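Local coordinates for protein triacylglycerol lipase (Clostridium botulinum, PDB 5AH1) that hydrolyses synthetic polyesters and probably triacylglycerols, and is a zinc-binding enzyme of the alpha/beta-hydrolase family, at residues D51-P56 / G102-Q107; F60-P65 / A417-I422; D92-Y97 / T255-N260; Q334-S339 / G343-Q348. One frame throughout, in Å; residues are numbered along the deposited sequence.

Contact 1 (D51-P56 / G102-Q107); sequences DINKMP and GVVDLQ
Ile52 and Val103 meet because of where their first torsions put the branches: Ile52 has CG1 anti to its carbonyl carbon (chi1 -68°), while Val103 (chi1 -63°) holds CG2 between its backbone N and carbonyl carbon. These two branches make the closest approach of the contact, CG1 of Ile52 lying 3.6 Å from CG2 of Val103. The other branch of the isoleucine serves the next residue, with Ile52 CG2 3.9 Å from Val104 CG2. Ile52 thus straddles two consecutive valines, its side chain slanting across each of them. Asn53 adds a marginal touch, its OD1 being 4.3 Å from Val104 CG2. No hydrogen bond crosses, and the 119 Å² buried is mostly apolar; Ile52 and Val104 are buried, Val103 less so. Just beyond the valines, Asp105 is the N-cap of helix 106-112 and its OD2 forms a salt bridge with Arg91. Asn53 and Leu106 both rest on Lys437 of helix 437-448. The contact therefore lays an N-terminal helix, 49-54, against the loop leading into helix 106-112, which is the helix of the beta-alpha-beta crossover between parallel strands 80-83 and 117-120 of the alpha/beta-hydrolase sheet.

Contact 2 (F60-P65 / A417-I422); sequences FPVEFP and AMPRII
Where the chain leaves strand 415-417 of the central parallel sheet, Met418 and Pro419 receive Pro61 and Val62 from the long N-terminal loop between helix 49-54 and strand 80-83. The two proline rings lie aslant, meeting through CG of Pro61 and CG of Pro419, 4.1 Å apart, with Pro419 CB almost as near to the same Pro61 atom. Val62 spreads its methyls over both residues of the other segment: CG1 is 4.2 Å from Pro419 CG, and CG2 is 4.0 Å from Met418 CE. The methionine reaches it by curling, since bends at chi2 (-61°) and chi3 (-70°) fold the thioether back and present the terminal methyl to the valine. Aromatic residues of strand 327-331 and helix 437-448 border this patch. Trp331 of the strand touches both Pro61 and Met418, Trp439 of the helix touches Pro61, and Phe446 of the same helix lies against Val62; the Phe60 ring meets Trp439 edge-to-face. A backbone hydrogen bond to Ser330 ties Met418 to the sheet. Across the two segments themselves there is no hydrogen bond or salt bridge, and the closest approaches behind the 149 Å² buried are all carbon to carbon, so the fit depends on shape and hydrophobicity, and the loop is held without any directional bond to this partner.

Contact 3 (D92-Y97 / T255-N260); sequences DELLGY and TITGKN
Ile256 presses its CG2 methyl onto one face of the Tyr97 ring, and this is the tight half of the contact. The methyl sits 3.6 Å from the ring centroid and only 12° off the ring normal, a CH-pi contact with all six ring carbons within 4.2 Å. In the tyrosine, chi1 (-167°) carries the ring toward the helix and chi2 (88°) turns its face to the methyl; the two side chains meet at about a right angle. Beneath the opposite face lies CA of Gly102, so the ring is sandwiched between a methyl and a backbone carbon. These two neighbours hinder the ring from flipping, while the hydrogen bond from OH to OG1 of Thr432 fixes where its far end points; Phe433 touches both Tyr97 and Ile256.

The other half is looser. Leu94 CD2 and Thr257 CG2 graze each other at 4.0 Å, and beyond them Leu95 and Gly96 are exposed. The backbone of Leu94-Tyr97 forms a type I' turn, closed by a 3.1 Å hydrogen bond from Tyr97 N to Leu94 O. Opposite, helix 242-257 is ending: Gly258 leaves it with positive phi, and Thr257 OG1 turns away from the leucine to donate to Gly258 O at 2.8 Å. With the threonine's methyl facing the leucine and its hydroxyl engaged by Gly258 O and, weakly, by Leu253 O of its own helix, no polar bond crosses. Apolar contact alone joins the helix end to the turn, with the aromatic face as its directional element and the phenol satisfied elsewhere.

Contact 4 (Q334-S339 / G343-Q348); sequences QATKES and GHSVAQ
Lys337 and Val346 form the hydrogen-bonded pair of a short antiparallel hairpin, Lys337 N giving to Val346 O and Val346 N to Lys337 O, both at 2.9 Å. Gln348 N to Ala335 O (2.9 Å) extends the pattern at one end. At the turn end Ser339 N binds His344 O at 2.7 Å, and Gly343 N returns to Ser339 O along a less straight path (145° at the hydrogen). Thr336 with Ala347 and Glu338 with Ser345 are the non-hydrogen-bonded pairs, where CA-H groups approach carbonyls, as Ser345 CA does Lys337 O at 3.3 Å. The short strands run at 139° to one another.

Apolar contacts lie on the face carrying Lys337 and Val346, where the aliphatic stem of the lysine slants past the valine, CG 4.0 Å from Val346 CG2. Gln348 CG packs against Lys337 CB beside them.

Two waters bridge the strands: one joins Thr336 OG1 to Ser345 OG, the other donates to Gln348 OE1 at 2.7 Å and weakly to the backbone O of Gln334. Within its own segment Gln334 NE2 donates to Thr336 O from above the carbonyl plane.

Outside, Thr336 OG1 is also bonded to Asn383 N, Gln348 NE2 to Asn423 OD1 and Gln334 OE1 to Arg420. The hairpin follows strand 327-331 of the central sheet and leans on helix 357-363, where Ala360 meets Thr336, Asn361 meets Val346 and Tyr357 meets Ala347.

How the contacts relate
From the N terminus, contact 1 closes the first loop, joining helix 49-54 to the approach to helix 106-112. Contact 2 opens inside that loop at 60-65 and closes only at 417-422, so the two cross. Contact 3 also opens inside contact 1, at 92-97, and closes at 255-260, crossing it as well; the two touch through Tyr97 and Val103. Contact 4, a local hairpin, comes after contact 3, and both lie within the span of contact 2, whose Ile421 probably accepts a hydrogen bond from the backbone of Gln334. Contacts 1 and 2 tie the N-terminal region to the loop before helix 106-112 and to the exit of strand 415-417; contact 3 ties helix 242-257 to the loop after strand 80-83.

Contact 1 (D51-P56 / G102-Q107)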
loop_
_atom_site.group_PDB
_atom_site.type_symbol
_atom_site.label_atom_id
_atom_site.label_comp_id
_atom_site.label_asym_id
_atom_site.label_seq_id
_atom_site.Cartn_x
_atom_site.Cartn_y
_atom_site.Cartn_z
ATOM N N ASP A 51 -7.531 -24.627 -5.059
ATOM C CA ASP A 51 -8.479 -23.961 -5.955
ATOM C C ASP A 51 -7.937 -22.652 -6.526
ATOM O O ASP A 51 -8.224 -22.318 -7.677
ATOM C CB ASP A 51 -9.828 -23.737 -5.262
ATOM C CG ASP A 51 -10.668 -25.011 -5.193
ATOM O OD1 ASP A 51 -10.291 -26.016 -5.836
ATOM O OD2 ASP A 51 -11.712 -25.009 -4.512
ATOM N N ILE A 52 -7.154 -21.909 -5.748
ATOM C CA ILE A 52 -6.472 -20.748 -6.308
ATOM C C ILE A 52 -5.578 -21.210 -7.462
ATOM O O ILE A 52 -5.562 -20.591 -8.522
ATOM C CB ILE A 52 -5.629 -19.986 -5.261
ATOM C CG1 ILE A 52 -6.531 -19.303 -4.225
ATOM C CG2 ILE A 52 -4.701 -18.969 -5.941
ATOM C CD1 ILE A 52 -7.351 -18.110 -4.735
ATOM N N ASN A 53 -4.858 -22.316 -7.268
ATOM C CA ASN A 53 -3.919 -22.808 -8.280
ATOM C C ASN A 53 -4.604 -23.257 -9.574
ATOM O O ASN A 53 -3.957 -23.369 -10.616
ATOM C CB ASN A 53 -3.053 -23.943 -7.717
ATOM C CG ASN A 53 -2.064 -23.466 -6.665
ATOM O OD1 ASN A 53 -1.653 -22.307 -6.657
ATOM N ND2 ASN A 53 -1.671 -24.368 -5.778
ATOM N N LYS A 54 -5.909 -23.508 -9.501
ATOM C CA LYS A 54 -6.703 -23.862 -10.677
ATOM C C LYS A 54 -7.128 -22.642 -11.498
ATOM O O LYS A 54 -7.490 -22.774 -12.666
ATOM C CB LYS A 54 -7.941 -24.661 -10.267
ATOM C CG LYS A 54 -7.633 -26.063 -9.771
ATOM C CD LYS A 54 -8.899 -26.822 -9.395
ATOM C CE LYS A 54 -8.566 -28.161 -8.768
ATOM N NZ LYS A 54 -9.789 -28.908 -8.389
ATOM N N MET A 55 -7.088 -21.459 -10.891
ATOM C CA MET A 55 -7.441 -20.234 -11.599
ATOM C C MET A 55 -6.366 -19.900 -12.640
ATOM O O MET A 55 -5.219 -20.328 -12.510
ATOM C CB MET A 55 -7.602 -19.069 -10.609
ATOM C CG MET A 55 -8.611 -19.324 -9.509
ATOM S SD MET A 55 -8.775 -17.934 -8.368
ATOM C CE MET A 55 -9.636 -16.754 -9.390
ATOM N N PRO A 56 -6.733 -19.150 -13.689
ATOM C CA PRO A 56 -5.742 -18.807 -14.719
ATOM C C PRO A 56 -4.620 -17.967 -14.130
ATOM O O PRO A 56 -4.897 -16.987 -13.448
ATOM C CB PRO A 56 -6.546 -17.977 -15.725
ATOM C CG PRO A 56 -7.974 -18.315 -15.462
ATOM C CD PRO A 56 -8.066 -18.615 -14.009
ATOM N N GLY A 102 -2.641 -14.441 0.148
ATOM C CA GLY A 102 -3.799 -15.072 0.755
ATOM C C GLY A 102 -3.513 -16.465 1.277
ATOM O O GLY A 102 -2.767 -16.634 2.245
ATOM N N VAL A 103 -4.112 -17.465 0.632
ATOM C CA VAL A 103 -3.829 -18.865 0.952
ATOM C C VAL A 103 -2.579 -19.373 0.251
ATOM O O VAL A 103 -2.150 -20.504 0.501
ATOM C CB VAL A 103 -5.007 -19.784 0.602
ATOM C CG1 VAL A 103 -6.218 -19.420 1.444
ATOM C CG2 VAL A 103 -5.329 -19.740 -0.888
ATOM N N VAL A 104 -2.006 -18.551 -0.628
ATOM C CA VAL A 104 -0.704 -18.838 -1.224
ATOM C C VAL A 104 0.324 -17.930 -0.562
ATOM O O VAL A 104 0.149 -16.738 -0.540
ATOM C CB VAL A 104 -0.706 -18.600 -2.741
ATOM C CG1 VAL A 104 0.693 -18.822 -3.330
ATOM C CG2 VAL A 104 -1.744 -19.492 -3.426
ATOM N N ASP A 105 1.390 -18.490 -0.012
ATOM C CA ASP A 105 2.381 -17.690 0.703
ATOM C C ASP A 105 3.432 -17.191 -0.293
ATOM O O ASP A 105 4.414 -17.889 -0.564
ATOM C CB ASP A 105 3.002 -18.528 1.825
ATOM C CG ASP A 105 3.906 -17.713 2.735
ATOM O OD1 ASP A 105 4.258 -16.571 2.380
ATOM O OD2 ASP A 105 4.275 -18.209 3.816
ATOM N N LEU A 106 3.207 -16.007 -0.863
ATOM C CA LEU A 106 4.087 -15.507 -1.922
ATOM C C LEU A 106 5.529 -15.359 -1.448
ATOM O O LEU A 106 6.455 -15.682 -2.201
ATOM C CB LEU A 106 3.579 -14.168 -2.461
ATOM C CG LEU A 106 2.288 -14.187 -3.272
ATOM C CD1 LEU A 106 1.829 -12.778 -3.558
ATOM C CD2 LEU A 106 2.477 -14.955 -4.575
ATOM N N GLN A 107 5.723 -14.899 -0.210
ATOM C CA GLN A 107 7.074 -14.792 0.334
ATOM C C GLN A 107 7.799 -16.144 0.238
ATOM O O GLN A 107 8.956 -16.230 -0.204
ATOM C CB GLN A 107 7.057 -14.326 1.785
ATOM C CG GLN A 107 8.440 -14.297 2.428
ATOM C CD GLN A 107 8.403 -14.025 3.909
ATOM O OE1 GLN A 107 8.080 -12.920 4.340
ATOM N NE2 GLN A 107 8.706 -15.044 4.707
#

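Contact 2 (F60-P65 / A417-I422)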
loop_
_atom_site.group_PDB
_atom_site.type_symbol
_atom_site.label_atom_id
_atom_site.label_comp_id
_atom_site.label_asym_id
_atom_site.label_seq_id
_atom_site.Cartn_x
_atom_site.Cartn_y
_atom_site.Cartn_z
ATOM N N PHE A 60 3.019 -12.121 -16.401
ATOM C CA PHE A 60 3.872 -10.953 -16.335
ATOM C C PHE A 60 4.086 -10.491 -17.785
ATOM O O PHE A 60 4.348 -11.310 -18.659
ATOM C CB PHE A 60 5.180 -11.271 -15.620
ATOM C CG PHE A 60 5.991 -10.065 -15.333
ATOM C CD1 PHE A 60 5.699 -9.284 -14.224
ATOM C CD2 PHE A 60 7.016 -9.671 -16.175
ATOM C CE1 PHE A 60 6.406 -8.128 -13.959
ATOM C CE2 PHE A 60 7.737 -8.514 -15.914
ATOM C CZ PHE A 60 7.438 -7.753 -14.798
ATOM N N PRO A 61 3.938 -9.191 -18.060
ATOM C CA PRO A 61 3.733 -8.783 -19.461
ATOM C C PRO A 61 4.979 -8.562 -20.314
ATOM O O PRO A 61 4.836 -8.517 -21.527
ATOM C CB PRO A 61 2.982 -7.463 -19.319
ATOM C CG PRO A 61 3.505 -6.911 -18.042
ATOM C CD PRO A 61 3.637 -8.088 -17.128
ATOM N N VAL A 62 6.156 -8.413 -19.716
ATOM C CA VAL A 62 7.333 -8.035 -20.488
ATOM C C VAL A 62 8.557 -8.802 -20.030
ATOM O O VAL A 62 8.620 -9.319 -18.914
ATOM C CB VAL A 62 7.623 -6.513 -20.391
ATOM C CG1 VAL A 62 6.451 -5.704 -20.922
ATOM C CG2 VAL A 62 7.922 -6.107 -18.958
ATOM N N GLU A 63 9.515 -8.902 -20.937
ATOM C CA GLU A 63 10.854 -9.349 -20.590
ATOM C C GLU A 63 11.687 -8.130 -20.225
ATOM O O GLU A 63 11.405 -7.001 -20.655
ATOM C CB GLU A 63 11.504 -10.102 -21.758
ATOM C CG GLU A 63 10.922 -11.497 -22.016
ATOM C CD GLU A 63 11.298 -12.525 -20.939
ATOM O OE1 GLU A 63 12.496 -12.629 -20.573
ATOM O OE2 GLU A 63 10.386 -13.238 -20.460
ATOM N N PHE A 64 12.703 -8.347 -19.409
ATOM C CA PHE A 64 13.610 -7.271 -19.065
ATOM C C PHE A 64 14.287 -6.756 -20.340
ATOM O O PHE A 64 14.603 -7.539 -21.241
ATOM C CB PHE A 64 14.660 -7.727 -18.048
ATOM C CG PHE A 64 15.460 -6.592 -17.496
ATOM C CD1 PHE A 64 14.956 -5.824 -16.456
ATOM C CD2 PHE A 64 16.682 -6.250 -18.046
ATOM C CE1 PHE A 64 15.665 -4.743 -15.964
ATOM C CE2 PHE A 64 17.390 -5.164 -17.558
ATOM C CZ PHE A 64 16.873 -4.411 -16.518
ATOM N N PRO A 65 14.492 -5.432 -20.449
ATOM C CA PRO A 65 15.099 -4.906 -21.679
ATOM C C PRO A 65 16.390 -5.606 -22.100
ATOM O O PRO A 65 17.288 -5.834 -21.285
ATOM C CB PRO A 65 15.380 -3.442 -21.322
ATOM C CG PRO A 65 14.352 -3.094 -20.332
ATOM C CD PRO A 65 14.118 -4.347 -19.524
ATOM N N ALA A 417 5.885 3.480 -15.871
ATOM C CA ALA A 417 4.483 3.093 -15.725
ATOM C C ALA A 417 4.220 1.856 -16.583
ATOM O O ALA A 417 4.251 1.908 -17.811
ATOM C CB ALA A 417 3.554 4.252 -16.095
ATOM N N MET A 418 4.009 0.728 -15.909
ATOM C CA MET A 418 4.027 -0.572 -16.567
ATOM C C MET A 418 2.658 -0.903 -17.181
ATOM O O MET A 418 1.660 -0.240 -16.892
ATOM C CB MET A 418 4.510 -1.636 -15.565
ATOM C CG MET A 418 5.863 -1.290 -14.955
ATOM S SD MET A 418 7.194 -1.165 -16.185
ATOM C CE MET A 418 7.394 -2.880 -16.665
ATOM N N PRO A 419 2.607 -1.926 -18.049
ATOM C CA PRO A 419 1.359 -2.229 -18.753
ATOM C C PRO A 419 0.192 -2.499 -17.796
ATOM O O PRO A 419 0.337 -3.264 -16.849
ATOM C CB PRO A 419 1.732 -3.463 -19.601
ATOM C CG PRO A 419 3.172 -3.284 -19.870
ATOM C CD PRO A 419 3.727 -2.723 -18.584
ATOM N N ARG A 420 -0.952 -1.876 -18.050
ATOM C CA ARG A 420 -2.073 -1.932 -17.120
ATOM C C ARG A 420 -2.528 -3.364 -16.869
ATOM O O ARG A 420 -2.629 -4.160 -17.800
ATOM C CB ARG A 420 -3.248 -1.098 -17.645
ATOM C CG ARG A 420 -4.417 -1.032 -16.665
ATOM C CD ARG A 420 -5.438 0.055 -16.996
ATOM N NE ARG A 420 -4.873 1.384 -16.841
ATOM C CZ ARG A 420 -5.587 2.496 -16.754
ATOM N NH1 ARG A 420 -6.906 2.439 -16.776
ATOM N NH2 ARG A 420 -4.983 3.660 -16.620
ATOM N N ILE A 421 -2.838 -3.662 -15.607
ATOM C CA ILE A 421 -3.310 -4.982 -15.223
ATOM C C ILE A 421 -4.828 -4.925 -15.232
ATOM O O ILE A 421 -5.470 -4.622 -14.219
ATOM C CB ILE A 421 -2.750 -5.423 -13.847
ATOM C CG1 ILE A 421 -1.226 -5.228 -13.772
ATOM C CG2 ILE A 421 -3.129 -6.870 -13.581
ATOM C CD1 ILE A 421 -0.635 -5.574 -12.385
ATOM N N ILE A 422 -5.405 -5.161 -16.404
ATOM C CA ILE A 422 -6.849 -5.064 -16.575
ATOM C C ILE A 422 -7.582 -6.292 -16.011
ATOM O O ILE A 422 -6.971 -7.322 -15.704
ATOM C CB ILE A 422 -7.244 -4.840 -18.050
ATOM C CG1 ILE A 422 -6.735 -5.987 -18.921
ATOM C CG2 ILE A 422 -6.699 -3.497 -18.547
ATOM C CD1 ILE A 422 -7.221 -5.940 -20.343
#

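Contact 3 (D92-Y97 / T255-N260)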
loop_
_atom_site.group_PDB
_atom_site.type_symbol
_atom_site.label_atom_id
_atom_site.label_comp_id
_atom_site.label_asym_id
_atom_site.label_seq_id
_atom_site.Cartn_x
_atom_site.Cartn_y
_atom_site.Cartn_z
ATOM N N ASP A 92 1.901 -13.149 11.226
ATOM C CA ASP A 92 1.435 -13.799 12.446
ATOM C C ASP A 92 -0.009 -13.433 12.793
ATOM O O ASP A 92 -0.485 -13.754 13.876
ATOM C CB ASP A 92 2.336 -13.396 13.618
ATOM C CG ASP A 92 2.276 -11.900 13.919
ATOM O OD1 ASP A 92 2.252 -11.096 12.966
ATOM O OD2 ASP A 92 2.249 -11.532 15.117
ATOM N N GLU A 93 -0.705 -12.762 11.885
ATOM C CA GLU A 93 -2.080 -12.336 12.128
ATOM C C GLU A 93 -3.041 -13.027 11.165
ATOM O O GLU A 93 -2.616 -13.642 10.189
ATOM C CB GLU A 93 -2.182 -10.803 12.013
ATOM C CG GLU A 93 -1.278 -10.083 13.021
ATOM C CD GLU A 93 -1.407 -8.577 13.020
ATOM O OE1 GLU A 93 -0.751 -7.909 12.200
ATOM O OE2 GLU A 93 -2.122 -8.042 13.886
ATOM N N LEU A 94 -4.329 -12.956 11.490
ATOM C CA LEU A 94 -5.410 -13.495 10.654
ATOM C C LEU A 94 -5.325 -15.003 10.463
ATOM O O LEU A 94 -5.756 -15.529 9.434
ATOM C CB LEU A 94 -5.465 -12.797 9.287
ATOM C CG LEU A 94 -5.581 -11.273 9.303
ATOM C CD1 LEU A 94 -5.784 -10.763 7.879
ATOM C CD2 LEU A 94 -6.710 -10.810 10.231
ATOM N N LEU A 95 -4.793 -15.689 11.473
ATOM C CA LEU A 95 -4.741 -17.147 11.486
ATOM C C LEU A 95 -4.093 -17.688 10.224
ATOM O O LEU A 95 -4.496 -18.725 9.694
ATOM C CB LEU A 95 -6.145 -17.726 11.680
ATOM C CG LEU A 95 -6.753 -17.356 13.036
ATOM C CD1 LEU A 95 -8.187 -17.798 13.128
ATOM C CD2 LEU A 95 -5.956 -17.944 14.183
ATOM N N GLY A 96 -3.062 -16.996 9.760
ATOM C CA GLY A 96 -2.254 -17.505 8.667
ATOM C C GLY A 96 -2.647 -17.022 7.284
ATOM O O GLY A 96 -1.919 -17.293 6.328
ATOM N N TYR A 97 -3.782 -16.338 7.151
ATOM C CA TYR A 97 -4.144 -15.784 5.856
ATOM C C TYR A 97 -3.203 -14.629 5.566
ATOM O O TYR A 97 -3.128 -13.694 6.355
ATOM C CB TYR A 97 -5.586 -15.278 5.852
ATOM C CG TYR A 97 -6.094 -14.996 4.457
ATOM C CD1 TYR A 97 -6.692 -15.994 3.706
ATOM C CD2 TYR A 97 -5.957 -13.740 3.881
ATOM C CE1 TYR A 97 -7.140 -15.748 2.426
ATOM C CE2 TYR A 97 -6.395 -13.496 2.598
ATOM C CZ TYR A 97 -6.994 -14.499 1.879
ATOM O OH TYR A 97 -7.432 -14.276 0.595
ATOM N N THR A 255 -15.125 -10.530 5.472
ATOM C CA THR A 255 -15.408 -11.455 4.374
ATOM C C THR A 255 -14.277 -12.461 4.235
ATOM O O THR A 255 -14.454 -13.517 3.638
ATOM C CB THR A 255 -15.633 -10.746 3.001
ATOM O OG1 THR A 255 -14.409 -10.177 2.510
ATOM C CG2 THR A 255 -16.705 -9.678 3.118
ATOM N N ILE A 256 -13.116 -12.120 4.790
ATOM C CA ILE A 256 -11.957 -13.002 4.782
ATOM C C ILE A 256 -11.877 -13.821 6.063
ATOM O O ILE A 256 -11.669 -15.029 6.011
ATOM C CB ILE A 256 -10.655 -12.196 4.597
ATOM C CG1 ILE A 256 -10.696 -11.439 3.270
ATOM C CG2 ILE A 256 -9.438 -13.102 4.665
ATOM C CD1 ILE A 256 -10.959 -12.302 2.064
ATOM N N THR A 257 -12.045 -13.184 7.217
ATOM C CA THR A 257 -11.896 -13.904 8.482
ATOM C C THR A 257 -13.105 -14.775 8.792
ATOM O O THR A 257 -12.984 -15.778 9.498
ATOM C CB THR A 257 -11.704 -12.945 9.680
ATOM O OG1 THR A 257 -12.844 -12.091 9.810
ATOM C CG2 THR A 257 -10.473 -12.092 9.489
ATOM N N GLY A 258 -14.261 -14.395 8.248
ATOM C CA GLY A 258 -15.542 -14.895 8.724
ATOM C C GLY A 258 -16.120 -13.875 9.695
ATOM O O GLY A 258 -15.361 -13.182 10.369
ATOM N N LYS A 259 -17.445 -13.769 9.783
ATOM C CA LYS A 259 -18.049 -12.647 10.509
ATOM C C LYS A 259 -17.851 -12.735 12.020
ATOM O O LYS A 259 -17.853 -11.719 12.717
ATOM C CB LYS A 259 -19.541 -12.496 10.180
ATOM C CG LYS A 259 -20.478 -13.483 10.863
ATOM C CD LYS A 259 -21.936 -13.031 10.753
ATOM C CE LYS A 259 -22.358 -12.845 9.309
ATOM N NZ LYS A 259 -23.829 -12.671 9.169
ATOM N N ASN A 260 -17.686 -13.948 12.527
ATOM C CA ASN A 260 -17.486 -14.132 13.957
ATOM C C ASN A 260 -16.018 -13.979 14.334
ATOM O O ASN A 260 -15.678 -13.323 15.330
ATOM C CB ASN A 260 -18.025 -15.491 14.381
ATOM C CG ASN A 260 -19.502 -15.629 14.094
ATOM O OD1 ASN A 260 -20.277 -14.703 14.345
ATOM N ND2 ASN A 260 -19.900 -16.770 13.536
#

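Contact 4 (Q334-S339 / G343-Q348)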
loop_
_atom_site.group_PDB
_atom_site.type_symbol
_atom_site.label_atom_id
_atom_site.label_comp_id
_atom_site.label_asym_id
_atom_site.label_seq_id
_atom_site.Cartn_x
_atom_site.Cartn_y
_atom_site.Cartn_z
ATOM N N GLN A 334 -7.294 -2.372 -12.830
ATOM C CA GLN A 334 -8.601 -1.860 -13.245
ATOM C C GLN A 334 -9.601 -3.004 -13.279
ATOM O O GLN A 334 -9.269 -4.084 -13.759
ATOM C CB GLN A 334 -8.518 -1.221 -14.630
ATOM C CG GLN A 334 -9.885 -0.782 -15.148
ATOM C CD GLN A 334 -9.827 -0.054 -16.459
ATOM O OE1 GLN A 334 -8.754 0.262 -16.979
ATOM N NE2 GLN A 334 -10.997 0.237 -17.003
ATOM N N ALA A 335 -10.817 -2.758 -12.788
ATOM C CA ALA A 335 -11.874 -3.761 -12.870
ATOM C C ALA A 335 -13.250 -3.124 -13.110
ATOM O O ALA A 335 -14.283 -3.731 -12.833
ATOM C CB ALA A 335 -11.892 -4.671 -11.642
ATOM N N THR A 336 -13.251 -1.913 -13.661
ATOM C CA THR A 336 -14.468 -1.255 -14.118
ATOM C C THR A 336 -14.528 -1.141 -15.640
ATOM O O THR A 336 -13.517 -1.278 -16.343
ATOM C CB THR A 336 -14.597 0.165 -13.542
ATOM O OG1 THR A 336 -13.446 0.936 -13.874
ATOM C CG2 THR A 336 -14.753 0.131 -12.025
ATOM N N LYS A 337 -15.732 -0.871 -16.135
ATOM C CA LYS A 337 -15.984 -0.542 -17.534
ATOM C C LYS A 337 -16.851 0.698 -17.571
ATOM O O LYS A 337 -17.504 1.042 -16.588
ATOM C CB LYS A 337 -16.713 -1.690 -18.240
ATOM C CG LYS A 337 -18.037 -2.065 -17.593
ATOM C CD LYS A 337 -18.726 -3.220 -18.279
ATOM C CE LYS A 337 -20.024 -3.558 -17.557
ATOM N NZ LYS A 337 -20.722 -4.748 -18.128
ATOM N N GLU A 338 -16.857 1.380 -18.705
ATOM C CA GLU A 338 -17.661 2.583 -18.856
ATOM C C GLU A 338 -19.101 2.217 -19.200
ATOM O O GLU A 338 -19.348 1.400 -20.088
ATOM C CB GLU A 338 -17.072 3.487 -19.947
ATOM C CG GLU A 338 -17.843 4.796 -20.130
ATOM C CD GLU A 338 -17.129 5.804 -21.019
ATOM O OE1 GLU A 338 -15.886 5.713 -21.173
ATOM O OE2 GLU A 338 -17.820 6.696 -21.555
ATOM N N SER A 339 -20.046 2.813 -18.481
ATOM C CA SER A 339 -21.451 2.720 -18.835
ATOM C C SER A 339 -21.717 3.564 -20.075
ATOM O O SER A 339 -21.491 4.773 -20.070
ATOM C CB SER A 339 -22.316 3.222 -17.690
ATOM O OG SER A 339 -23.649 3.399 -18.130
ATOM N N GLY A 343 -21.757 7.430 -19.072
ATOM C CA GLY A 343 -20.345 7.743 -19.010
ATOM C C GLY A 343 -19.698 7.396 -17.679
ATOM O O GLY A 343 -18.480 7.487 -17.543
ATOM N N HIS A 344 -20.493 6.996 -16.693
ATOM C CA HIS A 344 -19.948 6.590 -15.401
ATOM C C HIS A 344 -19.215 5.262 -15.546
ATOM O O HIS A 344 -19.510 4.483 -16.449
ATOM C CB HIS A 344 -21.060 6.435 -14.371
ATOM C CG HIS A 344 -21.765 7.714 -14.058
ATOM N ND1 HIS A 344 -23.091 7.761 -13.688
ATOM C CD2 HIS A 344 -21.326 8.993 -14.057
ATOM C CE1 HIS A 344 -23.441 9.017 -13.476
ATOM N NE2 HIS A 344 -22.389 9.786 -13.695
ATOM N N SER A 345 -18.253 5.014 -14.657
ATOM C CA SER A 345 -17.598 3.707 -14.566
ATOM C C SER A 345 -18.337 2.830 -13.568
ATOM O O SER A 345 -18.735 3.291 -12.495
ATOM C CB SER A 345 -16.131 3.825 -14.155
ATOM O OG SER A 345 -15.324 4.303 -15.220
ATOM N N VAL A 346 -18.519 1.569 -13.932
ATOM C CA VAL A 346 -19.220 0.597 -13.108
ATOM C C VAL A 346 -18.434 -0.698 -13.027
ATOM O O VAL A 346 -17.613 -1.001 -13.893
ATOM C CB VAL A 346 -20.627 0.307 -13.652
ATOM C CG1 VAL A 346 -21.431 1.577 -13.659
ATOM C CG2 VAL A 346 -20.563 -0.281 -15.044
ATOM N N ALA A 347 -18.664 -1.465 -11.970
ATOM C CA ALA A 347 -17.957 -2.730 -11.800
ATOM C C ALA A 347 -18.162 -3.677 -12.973
ATOM O O ALA A 347 -19.284 -3.820 -13.471
ATOM C CB ALA A 347 -18.442 -3.407 -10.538
ATOM N N GLN A 348 -17.078 -4.316 -13.416
ATOM C CA GLN A 348 -17.167 -5.463 -14.315
ATOM C C GLN A 348 -17.593 -6.687 -13.523
ATOM O O GLN A 348 -16.931 -7.084 -12.569
ATOM C CB GLN A 348 -15.815 -5.785 -14.955
ATOM C CG GLN A 348 -15.235 -4.726 -15.881
ATOM C CD GLN A 348 -13.832 -5.095 -16.323
ATOM O OE1 GLN A 348 -12.849 -4.655 -15.745
ATOM N NE2 GLN A 348 -13.741 -5.939 -17.327
HETATM O O HOH W 1 -10.389 -3.840 -16.600
HETATM O O HOH W 2 -14.076 2.042 -16.256
#